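ABC transporter periplasmic substrate-binding protein (Desulfovibrio alaskensis, PDB 5MY5) probably captures tungstate in the periplasm with high selectivity and hands it to an ABC transporter for uptake. Local coordinates at residues G259-K262 against L268-P271. The protein carries 2 engineered substitutions. Numbering follows the deposited sequence.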
ATOM      1  N   GLY A 259      13.687   5.423  -3.172  1.00 20.05           N
ATOM      2  CA  GLY A 259      13.268   5.903  -4.515  1.00 21.29           C
ATOM      3  C   GLY A 259      13.888   5.096  -5.652  1.00 23.23           C
ATOM      4  O   GLY A 259      13.241   4.808  -6.751  1.00 23.52           O
ATOM      5  N   ASP A 260      15.113   4.633  -5.427  1.00 21.95           N
ATOM      6  CA  ASP A 260      15.762   3.729  -6.400  1.00 22.52           C
ATOM      7  C   ASP A 260      15.425   2.243  -6.354  1.00 22.46           C
ATOM      8  O   ASP A 260      15.831   1.489  -7.227  1.00 23.01           O
ATOM      9  CB  ASP A 260      17.275   3.907  -6.219  1.00 25.09           C
ATOM     10  CG  ASP A 260      17.763   5.237  -6.746  1.00 28.42           C
ATOM     11  OD1 ASP A 260      17.024   5.908  -7.440  1.00 33.99           O
ATOM     12  OD2 ASP A 260      18.895   5.620  -6.394  1.00 31.65           O
ATOM     13  N   PHE A 261      14.623   1.794  -5.376  1.00 20.85           N
ATOM     14  CA  PHE A 261      14.224   0.400  -5.266  1.00 18.53           C
ATOM     15  C   PHE A 261      13.377   0.037  -6.458  1.00 21.62           C
ATOM     16  O   PHE A 261      12.564   0.833  -6.912  1.00 22.91           O
ATOM     17  CB  PHE A 261      13.398   0.163  -3.958  1.00 20.87           C
ATOM     18  CG  PHE A 261      12.892  -1.231  -3.793  1.00 20.22           C
ATOM     19  CD1 PHE A 261      13.737  -2.242  -3.412  1.00 21.32           C
ATOM     20  CD2 PHE A 261      11.567  -1.566  -4.094  1.00 21.36           C
ATOM     21  CE1 PHE A 261      13.309  -3.539  -3.257  1.00 22.87           C
ATOM     22  CE2 PHE A 261      11.175  -2.879  -3.926  1.00 21.60           C
ATOM     23  CZ  PHE A 261      12.008  -3.840  -3.534  1.00 21.39           C
ATOM     24  N   LYS A 262      13.640  -1.103  -6.993  1.00 20.02           N
ATOM     25  CA  LYS A 262      12.905  -1.657  -8.167  1.00 20.71           C
ATOM     26  C   LYS A 262      12.308  -2.960  -7.889  1.00 20.02           C
ATOM     27  O   LYS A 262      12.906  -3.837  -7.268  1.00 20.98           O
ATOM     28  CB  LYS A 262      13.879  -1.947  -9.348  1.00 22.89           C
ATOM     29  CG  LYS A 262      14.793  -0.808  -9.698  1.00 24.68           C
ATOM     30  CD  LYS A 262      14.059   0.203 -10.497  1.00 24.82           C
ATOM     31  CE  LYS A 262      14.979   1.415 -10.741  1.00 27.03           C
ATOM     32  NZ  LYS A 262      14.163   2.482 -11.206  1.00 24.52           N
ATOM     33  N   LEU A 268       8.656   1.602  -7.557  1.00 19.92           N
ATOM     34  CA  LEU A 268       7.491   1.271  -6.741  1.00 19.98           C
ATOM     35  C   LEU A 268       7.205   2.305  -5.689  1.00 20.85           C
ATOM     36  O   LEU A 268       6.007   2.636  -5.442  1.00 20.44           O
ATOM     37  CB  LEU A 268       7.701  -0.139  -6.208  1.00 21.98           C
ATOM     38  CG  LEU A 268       6.592  -0.926  -5.567  1.00 26.21           C
ATOM     39  CD1 LEU A 268       5.615  -1.347  -6.650  1.00 27.26           C
ATOM     40  CD2 LEU A 268       7.162  -2.138  -4.922  1.00 25.46           C
ATOM     41  N   PHE A 269       8.220   2.836  -5.017  1.00 19.97           N
ATOM     42  CA  PHE A 269       8.043   3.811  -3.935  1.00 21.29           C
ATOM     43  C   PHE A 269       8.556   5.194  -4.276  1.00 22.49           C
ATOM     44  O   PHE A 269       9.660   5.269  -4.841  1.00 23.57           O
ATOM     45  CB  PHE A 269       8.789   3.309  -2.723  1.00 18.73           C
ATOM     46  CG  PHE A 269       8.287   2.021  -2.150  1.00 19.55           C
ATOM     47  CD1 PHE A 269       7.160   1.966  -1.254  1.00 20.34           C
ATOM     48  CD2 PHE A 269       8.879   0.828  -2.483  1.00 21.86           C
ATOM     49  CE1 PHE A 269       6.756   0.757  -0.690  1.00 21.12           C
ATOM     50  CE2 PHE A 269       8.490  -0.325  -1.906  1.00 22.34           C
ATOM     51  CZ  PHE A 269       7.406  -0.401  -1.087  1.00 22.13           C
ATOM     52  N   THR A 270       7.847   6.259  -3.932  1.00 20.70           N
ATOM     53  CA  THR A 270       8.270   7.605  -4.000  1.00 19.97           C
ATOM     54  C   THR A 270       8.619   7.998  -2.537  1.00 20.89           C
ATOM     55  O   THR A 270       7.723   8.098  -1.703  1.00 18.98           O
ATOM     56  CB  THR A 270       7.195   8.511  -4.614  1.00 20.71           C
ATOM     57  OG1 THR A 270       6.848   8.015  -5.888  1.00 25.75           O
ATOM     58  CG2 THR A 270       7.643   9.901  -4.682  1.00 24.43           C
ATOM     59  N   PRO A 271       9.897   8.303  -2.231  1.00 18.77           N
ATOM     60  CA  PRO A 271      10.218   8.926  -0.958  1.00 19.08           C
ATOM     61  C   PRO A 271       9.604  10.269  -0.740  1.00 19.78           C
ATOM     62  O   PRO A 271       9.533  11.044  -1.695  1.00 23.21           O
ATOM     63  CB  PRO A 271      11.750   9.026  -0.986  1.00 19.37           C
ATOM     64  CG  PRO A 271      12.070   9.052  -2.398  1.00 21.39           C
ATOM     65  CD  PRO A 271      10.997   8.396  -3.206  1.00 18.94           C
TER
HETATM   66  O   HOH W   1      10.827   5.974  -7.308  1.00 31.78           O
HETATM   67  O   HOH W   2      10.973   2.347  -5.630  1.00 23.21           O
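Leu268 meets Phe261 through a single branch: its methyl CD2 lies 4.2 Å from Phe261 CE2, at the edge of the phenyl ring and near its plane, while the other methyl, CD1, is turned away from that ring. Next along the chain, Phe269 brings its own ring beside Phe261. The two side chains run side by side and point the same way, with Phe261 CD2 3.9 Å from Phe269 CD2. Phe261 CD2 lies in the plane of the Phe269 ring, at its edge, whereas Phe269 CD2 approaches the Phe261 ring obliquely; the rings are tilted to each other and touch through their CD2 corners. In Phe261, CG anti to the amide nitrogen (chi1 177°) sets the ring alongside that of Phe269.

No direct hydrogen bond joins 259-262 to 268-271; water takes that place. Water 2 accepts from Phe269 N at 2.9 Å, but its link on to Phe261 O is short and doubtful. Water 1 donates to both carbonyls it links, lying 2.7 Å from Gly259 O and 2.8 Å from Phe269 O. Gly259 CA also approaches Phe269 O to 3.7 Å. The CA atoms of Gly259 and Thr270 are the nearest CA pair, 5.3 Å apart, yet the Thr270 side chain points away. Pro271 then lays the CD corner of its ring against Gly259 CA at 3.6 Å, a close fit against a residue without a side chain.

In this periplasmic binding protein (PBP superfamily) fold, the contact spans the C-terminal turn from helix 252-260 into the antiparallel pair 262-263 and 266-271. Thr270 bonds through its backbone to Tyr104 of strand 100-112, Leu41 of helix 41-53 touches both phenyl rings, and Thr39 of helix 34-39 touches Leu268 and Phe269.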